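Local coordinates for adapter protein mecA 2 (PDB 3JTN) that targets unfolded and aggregated proteins and ComK to the ClpC protease and takes part in Spx degradation, the part described being its ClpC-interacting C-terminal domain, at residues E18-V30 with L41-V55. Residues are numbered along the deposited sequence; the frame is centred on the assembly and turned at random.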
ATOM      1  N   GLU A  18      -4.981   8.156   3.963  1.00 30.66           N
ATOM      2  CA  GLU A  18      -5.017   9.447   4.640  1.00 36.25           C
ATOM      3  C   GLU A  18      -3.728   9.666   5.411  1.00 32.61           C
ATOM      4  O   GLU A  18      -3.174  10.765   5.423  1.00 38.49           O
ATOM      5  CB  GLU A  18      -6.220   9.535   5.590  1.00 42.87           C
ATOM      6  CG  GLU A  18      -6.276  10.833   6.390  1.00 50.70           C
ATOM      7  CD  GLU A  18      -5.996  12.066   5.538  1.00 57.88           C
ATOM      8  OE1 GLU A  18      -5.000  12.775   5.815  1.00 58.63           O
ATOM      9  OE2 GLU A  18      -6.766  12.319   4.585  1.00 60.24           O
ATOM     10  N   SER A  19      -3.240   8.612   6.048  1.00 28.12           N
ATOM     11  CA  SER A  19      -2.037   8.734   6.856  1.00 30.36           C
ATOM     12  C   SER A  19      -0.842   8.883   5.918  1.00 26.83           C
ATOM     13  O   SER A  19      -0.004   9.754   6.118  1.00 27.91           O
ATOM     14  CB  SER A  19      -1.862   7.522   7.767  1.00 33.30           C
ATOM     15  OG  SER A  19      -2.861   7.503   8.763  1.00 42.67           O
ATOM     16  N   LEU A  20      -0.787   8.056   4.876  1.00 26.77           N
ATOM     17  CA  LEU A  20       0.324   8.134   3.921  1.00 30.86           C
ATOM     18  C   LEU A  20       0.408   9.510   3.256  1.00 31.97           C
ATOM     19  O   LEU A  20       1.492  10.079   3.120  1.00 34.16           O
ATOM     20  CB  LEU A  20       0.231   7.028   2.868  1.00 29.90           C
ATOM     21  CG  LEU A  20       0.293   5.579   3.360  1.00 29.18           C
ATOM     22  CD1 LEU A  20       0.503   4.651   2.186  1.00 27.53           C
ATOM     23  CD2 LEU A  20       1.393   5.407   4.377  1.00 32.56           C
ATOM     24  N   GLN A  21      -0.734  10.039   2.831  1.00 30.59           N
ATOM     25  CA  GLN A  21      -0.787  11.396   2.299  1.00 30.82           C
ATOM     26  C   GLN A  21      -0.341  12.413   3.350  1.00 28.58           C
ATOM     27  O   GLN A  21       0.344  13.383   3.037  1.00 29.16           O
ATOM     28  CB  GLN A  21      -2.198  11.725   1.828  1.00 36.40           C
ATOM     29  CG  GLN A  21      -2.364  13.159   1.373  1.00 47.27           C
ATOM     30  CD  GLN A  21      -3.796  13.478   0.996  1.00 56.90           C
ATOM     31  OE1 GLN A  21      -4.145  13.494  -0.184  1.00 60.80           O
ATOM     32  NE2 GLN A  21      -4.638  13.721   1.997  1.00 60.56           N
ATOM     33  N   ARG A  22      -0.726  12.184   4.600  1.00 28.37           N
ATOM     34  CA  ARG A  22      -0.298  13.054   5.680  1.00 29.64           C
ATOM     35  C   ARG A  22       1.237  13.113   5.691  1.00 29.55           C
ATOM     36  O   ARG A  22       1.818  14.188   5.825  1.00 29.08           O
ATOM     37  CB  ARG A  22      -0.804  12.528   7.031  1.00 29.61           C
ATOM     38  CG  ARG A  22      -1.159  13.614   8.030  1.00 38.09           C
ATOM     39  CD  ARG A  22      -0.752  13.242   9.456  1.00 39.87           C
ATOM     40  NE  ARG A  22       0.569  13.794   9.698  1.00 42.06           N
ATOM     41  CZ  ARG A  22       1.637  13.117  10.107  1.00 35.93           C
ATOM     42  NH1 ARG A  22       1.571  11.821  10.398  1.00 28.35           N
ATOM     43  NH2 ARG A  22       2.781  13.771  10.242  1.00 34.58           N
ATOM     44  N   ILE A  23       1.888  11.957   5.556  1.00 26.64           N
ATOM     45  CA  ILE A  23       3.344  11.918   5.670  1.00 25.66           C
ATOM     46  C   ILE A  23       4.061  12.039   4.324  1.00 30.42           C
ATOM     47  O   ILE A  23       5.200  11.584   4.161  1.00 35.18           O
ATOM     48  CB  ILE A  23       3.839  10.705   6.482  1.00 22.55           C
ATOM     49  CG1 ILE A  23       3.699   9.419   5.688  1.00 22.71           C
ATOM     50  CG2 ILE A  23       3.064  10.610   7.818  1.00 21.93           C
ATOM     51  CD1 ILE A  23       4.079   8.171   6.475  1.00 25.37           C
ATOM     52  N   GLY A  24       3.389  12.672   3.368  1.00 29.09           N
ATOM     53  CA  GLY A  24       3.985  12.959   2.075  1.00 30.17           C
ATOM     54  C   GLY A  24       4.223  11.765   1.156  1.00 34.70           C
ATOM     55  O   GLY A  24       4.904  11.908   0.136  1.00 36.94           O
ATOM     56  N   ILE A  25       3.678  10.597   1.497  1.00 32.00           N
ATOM     57  CA  ILE A  25       3.792   9.417   0.626  1.00 31.23           C
ATOM     58  C   ILE A  25       2.554   9.317  -0.258  1.00 32.52           C
ATOM     59  O   ILE A  25       1.524   8.780   0.156  1.00 35.20           O
ATOM     60  CB  ILE A  25       3.916   8.105   1.426  1.00 29.82           C
ATOM     61  CG1 ILE A  25       5.164   8.104   2.306  1.00 31.99           C
ATOM     62  CG2 ILE A  25       3.915   6.907   0.507  1.00 28.18           C
ATOM     63  CD1 ILE A  25       6.271   8.898   1.752  1.00 39.54           C
ATOM     64  N   THR A  26       2.657   9.829  -1.478  1.00 33.43           N
ATOM     65  CA  THR A  26       1.491   9.982  -2.341  1.00 36.62           C
ATOM     66  C   THR A  26       1.406   8.881  -3.407  1.00 34.13           C
ATOM     67  O   THR A  26       0.528   8.889  -4.264  1.00 31.14           O
ATOM     68  CB  THR A  26       1.476  11.402  -2.968  1.00 61.33           C
ATOM     69  OG1 THR A  26       1.243  12.375  -1.939  1.00 62.22           O
ATOM     70  CG2 THR A  26       0.398  11.533  -4.004  1.00 62.25           C
ATOM     71  N   GLY A  27       2.305   7.909  -3.330  1.00 35.78           N
ATOM     72  CA  GLY A  27       2.357   6.869  -4.337  1.00 33.80           C
ATOM     73  C   GLY A  27       1.696   5.583  -3.895  1.00 35.87           C
ATOM     74  O   GLY A  27       0.538   5.567  -3.503  1.00 38.11           O
ATOM     75  N   GLY A  28       2.437   4.486  -3.956  1.00 34.88           N
ATOM     76  CA  GLY A  28       1.882   3.196  -3.612  1.00 32.97           C
ATOM     77  C   GLY A  28       1.316   2.445  -4.799  1.00 32.45           C
ATOM     78  O   GLY A  28       0.729   3.016  -5.715  1.00 33.06           O
ATOM     79  N   THR A  29       1.486   1.138  -4.777  1.00 32.90           N
ATOM     80  CA  THR A  29       0.882   0.300  -5.785  1.00 31.14           C
ATOM     81  C   THR A  29      -0.008  -0.717  -5.117  1.00 32.00           C
ATOM     82  O   THR A  29       0.450  -1.527  -4.312  1.00 33.05           O
ATOM     83  CB  THR A  29       1.935  -0.411  -6.612  1.00 34.45           C
ATOM     84  OG1 THR A  29       2.530   0.537  -7.505  1.00 38.20           O
ATOM     85  CG2 THR A  29       1.294  -1.529  -7.417  1.00 32.85           C
ATOM     86  N   VAL A  30      -1.290  -0.662  -5.440  1.00 33.43           N
ATOM     87  CA  VAL A  30      -2.249  -1.596  -4.875  1.00 33.47           C
ATOM     88  C   VAL A  30      -2.449  -2.778  -5.801  1.00 31.76           C
ATOM     89  O   VAL A  30      -2.749  -2.599  -6.979  1.00 31.94           O
ATOM     90  CB  VAL A  30      -3.615  -0.929  -4.636  1.00 28.11           C
ATOM     91  CG1 VAL A  30      -4.645  -1.967  -4.193  1.00 27.47           C
ATOM     92  CG2 VAL A  30      -3.484   0.193  -3.613  1.00 22.91           C
ATOM     93  N   LEU A  41       4.951  -0.150  -1.505  1.00 34.46           N
ATOM     94  CA  LEU A  41       5.504   1.193  -1.528  1.00 36.59           C
ATOM     95  C   LEU A  41       6.961   1.074  -1.925  1.00 39.36           C
ATOM     96  O   LEU A  41       7.644   0.130  -1.526  1.00 38.16           O
ATOM     97  CB  LEU A  41       5.392   1.863  -0.152  1.00 34.61           C
ATOM     98  CG  LEU A  41       4.008   2.224   0.383  1.00 34.69           C
ATOM     99  CD1 LEU A  41       4.142   2.782   1.783  1.00 35.40           C
ATOM    100  CD2 LEU A  41       3.290   3.221  -0.517  1.00 31.82           C
ATOM    101  N   GLU A  42       7.431   2.029  -2.716  1.00 45.91           N
ATOM    102  CA  GLU A  42       8.801   2.019  -3.193  1.00 52.25           C
ATOM    103  C   GLU A  42       9.518   3.252  -2.665  1.00 54.18           C
ATOM    104  O   GLU A  42      10.671   3.179  -2.235  1.00 56.42           O
ATOM    105  CB  GLU A  42       8.838   2.014  -4.722  1.00 57.12           C
ATOM    106  CG  GLU A  42       8.437   3.343  -5.347  1.00 62.90           C
ATOM    107  CD  GLU A  42       9.186   3.646  -6.634  1.00 69.33           C
ATOM    108  OE1 GLU A  42       8.553   4.175  -7.575  1.00 71.41           O
ATOM    109  OE2 GLU A  42      10.404   3.360  -6.698  1.00 69.74           O
ATOM    110  N   ASP A  43       8.833   4.390  -2.710  1.00 53.39           N
ATOM    111  CA  ASP A  43       9.401   5.627  -2.200  1.00 56.62           C
ATOM    112  C   ASP A  43       8.773   5.943  -0.857  1.00 50.76           C
ATOM    113  O   ASP A  43       7.551   6.023  -0.733  1.00 53.79           O
ATOM    114  CB  ASP A  43       9.196   6.786  -3.179  1.00 60.99           C
ATOM    115  CG  ASP A  43      10.071   7.984  -2.850  1.00 66.51           C
ATOM    116  OD1 ASP A  43      10.736   7.971  -1.790  1.00 66.94           O
ATOM    117  OD2 ASP A  43      10.098   8.940  -3.652  1.00 70.47           O
ATOM    118  N   LEU A  44       9.618   6.099   0.151  1.00 46.27           N
ATOM    119  CA  LEU A  44       9.161   6.413   1.500  1.00 45.22           C
ATOM    120  C   LEU A  44       9.265   7.906   1.821  1.00 45.78           C
ATOM    121  O   LEU A  44       9.249   8.305   2.983  1.00 45.93           O
ATOM    122  CB  LEU A  44       9.943   5.589   2.524  1.00 47.03           C
ATOM    123  CG  LEU A  44       9.809   4.077   2.356  1.00 47.73           C
ATOM    124  CD1 LEU A  44      10.913   3.546   1.467  1.00 50.62           C
ATOM    125  CD2 LEU A  44       9.856   3.402   3.696  1.00 48.72           C
ATOM    126  N   GLY A  45       9.358   8.727   0.783  1.00 47.22           N
ATOM    127  CA  GLY A  45       9.586  10.146   0.959  1.00 48.44           C
ATOM    128  C   GLY A  45      10.797  10.421   1.831  1.00 49.83           C
ATOM    129  O   GLY A  45      11.867   9.828   1.646  1.00 52.22           O
ATOM    130  N   SER A  46      10.622  11.326   2.790  1.00 44.29           N
ATOM    131  CA  SER A  46      11.698  11.725   3.687  1.00 41.50           C
ATOM    132  C   SER A  46      11.817  10.728   4.826  1.00 39.88           C
ATOM    133  O   SER A  46      12.627  10.891   5.733  1.00 40.29           O
ATOM    134  CB  SER A  46      11.398  13.109   4.250  1.00 41.25           C
ATOM    135  OG  SER A  46      10.058  13.175   4.703  1.00 40.78           O
ATOM    136  N   HIS A  47      11.001   9.684   4.758  1.00 39.77           N
ATOM    137  CA  HIS A  47      10.852   8.753   5.863  1.00 38.77           C
ATOM    138  C   HIS A  47      11.691   7.498   5.729  1.00 43.38           C
ATOM    139  O   HIS A  47      12.178   7.141   4.648  1.00 41.59           O
ATOM    140  CB  HIS A  47       9.378   8.376   6.042  1.00 37.00           C
ATOM    141  CG  HIS A  47       8.473   9.560   6.189  1.00 37.35           C
ATOM    142  ND1 HIS A  47       8.622  10.481   7.200  1.00 35.84           N
ATOM    143  CD2 HIS A  47       7.426   9.983   5.443  1.00 39.57           C
ATOM    144  CE1 HIS A  47       7.703  11.422   7.076  1.00 37.78           C
ATOM    145  NE2 HIS A  47       6.960  11.141   6.024  1.00 39.51           N
ATOM    146  N   THR A  48      11.835   6.831   6.862  1.00 45.61           N
ATOM    147  CA  THR A  48      12.592   5.609   6.960  1.00 50.15           C
ATOM    148  C   THR A  48      11.640   4.457   6.674  1.00 50.04           C
ATOM    149  O   THR A  48      10.454   4.676   6.450  1.00 49.11           O
ATOM    150  CB  THR A  48      13.183   5.495   8.372  1.00 52.91           C
ATOM    151  OG1 THR A  48      14.307   4.612   8.358  1.00 61.43           O
ATOM    152  CG2 THR A  48      12.142   4.999   9.353  1.00 47.13           C
ATOM    153  N   ALA A  49      12.146   3.231   6.665  1.00 51.21           N
ATOM    154  CA  ALA A  49      11.276   2.082   6.443  1.00 48.95           C
ATOM    155  C   ALA A  49      10.476   1.800   7.699  1.00 47.60           C
ATOM    156  O   ALA A  49       9.282   1.534   7.635  1.00 47.72           O
ATOM    157  CB  ALA A  49      12.082   0.861   6.043  1.00 51.07           C
ATOM    158  N   GLU A  50      11.148   1.869   8.843  1.00 49.43           N
ATOM    159  CA  GLU A  50      10.513   1.631  10.133  1.00 50.61           C
ATOM    160  C   GLU A  50       9.360   2.602  10.340  1.00 47.22           C
ATOM    161  O   GLU A  50       8.313   2.223  10.840  1.00 48.72           O
ATOM    162  CB  GLU A  50      11.528   1.773  11.269  1.00 55.50           C
ATOM    163  CG  GLU A  50      12.709   0.818  11.186  1.00 61.49           C
ATOM    164  CD  GLU A  50      13.690   1.178  10.079  1.00 64.02           C
ATOM    165  OE1 GLU A  50      13.998   2.377   9.917  1.00 62.18           O
ATOM    166  OE2 GLU A  50      14.157   0.259   9.372  1.00 67.01           O
ATOM    167  N   GLY A  51       9.566   3.854   9.946  1.00 43.18           N
ATOM    168  CA  GLY A  51       8.537   4.870  10.034  1.00 43.76           C
ATOM    169  C   GLY A  51       7.295   4.514   9.246  1.00 41.92           C
ATOM    170  O   GLY A  51       6.195   4.458   9.790  1.00 41.60           O
ATOM    171  N   VAL A  52       7.471   4.262   7.955  1.00 40.24           N
ATOM    172  CA  VAL A  52       6.349   3.964   7.085  1.00 37.67           C
ATOM    173  C   VAL A  52       5.728   2.612   7.415  1.00 37.58           C
ATOM    174  O   VAL A  52       4.505   2.489   7.486  1.00 41.05           O
ATOM    175  CB  VAL A  52       6.749   4.022   5.610  1.00 46.05           C
ATOM    176  CG1 VAL A  52       5.546   3.695   4.724  1.00 48.57           C
ATOM    177  CG2 VAL A  52       7.314   5.401   5.274  1.00 46.12           C
ATOM    178  N   VAL A  53       6.564   1.601   7.627  1.00 36.87           N
ATOM    179  CA  VAL A  53       6.065   0.288   8.027  1.00 39.64           C
ATOM    180  C   VAL A  53       5.239   0.389   9.298  1.00 39.42           C
ATOM    181  O   VAL A  53       4.143  -0.155   9.374  1.00 39.78           O
ATOM    182  CB  VAL A  53       7.207  -0.727   8.243  1.00 41.80           C
ATOM    183  CG1 VAL A  53       6.789  -1.814   9.224  1.00 39.25           C
ATOM    184  CG2 VAL A  53       7.618  -1.333   6.915  1.00 44.76           C
ATOM    185  N   ALA A  54       5.777   1.081  10.299  1.00 40.07           N
ATOM    186  CA  ALA A  54       5.057   1.284  11.545  1.00 38.25           C
ATOM    187  C   ALA A  54       3.639   1.751  11.255  1.00 42.59           C
ATOM    188  O   ALA A  54       2.685   1.225  11.829  1.00 48.20           O
ATOM    189  CB  ALA A  54       5.786   2.287  12.431  1.00 37.72           C
ATOM    190  N   VAL A  55       3.486   2.726  10.362  1.00 40.97           N
ATOM    191  CA  VAL A  55       2.143   3.205  10.052  1.00 40.22           C
ATOM    192  C   VAL A  55       1.398   2.181   9.215  1.00 41.33           C
ATOM    193  O   VAL A  55       0.185   2.030   9.360  1.00 39.22           O
ATOM    194  CB  VAL A  55       2.105   4.594   9.355  1.00 43.59           C
ATOM    195  CG1 VAL A  55       3.344   5.416   9.698  1.00 45.30           C
ATOM    196  CG2 VAL A  55       1.953   4.446   7.867  1.00 42.86           C
TER
HETATM  197  O   HOH W   1       7.943  12.236   2.748  1.00 33.52           O
HETATM  198  O   HOH W   2       5.407   6.896  -2.688  1.00 44.93           O
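His47 and Ile23 make the direct polar link: NE2 of His47 donates to the backbone O of Ile23 at 2.6 Å, with the acceptor almost in the imidazole plane but the hydrogen bond bent, its N-H...O angle 131°. The Ile23 side chain crosses the imidazole obliquely, its CB 3.2 Å from His47 NE2. Water 1 also donates to Ile23 O and accepts from Ser46 N, where helix 10-22 ends in a Schellman motif, with Gly24 at positive phi as C-prime residue and Ile25 N bonded to Leu20 O. On the other segment a type II' turn, Leu44 to His47, presents the imidazole; an alanine here would probably cost Ile23 O its direct side-chain donor, leaving the bond from water 1, and open a gap beside the Ile23 side chain. A second water joins the loops, donating to Asp43 O and accepting weakly from Gly27 N.

Ile23 CG1 lies between its backbone N and carbonyl carbon (chi1 73°), which brings CD1 within 4.3 Å of Val55 CG1 and 4.4 Å of Val52 CG2. Leu20 splits its methyls: CD2 to Val55 CG2 at 3.7 Å, CD1 tip to tip with Leu41 CD1 at 4.1 Å. Leu41 CD2 lies 3.9 Å from Ile25 CG2 and 3.4 Å from Gly28 CA, where the backbone calls for glycine.

The contact packs the C-terminal end of helix 10-22 and its link to strand 29-33 against strand 36-41 and helix 49-59. Ser19 OG is hydrogen-bonded to Tyr59 OH of that second helix, while Leu20 touches Leu39 in the sheet and Val83 of helix 82-87.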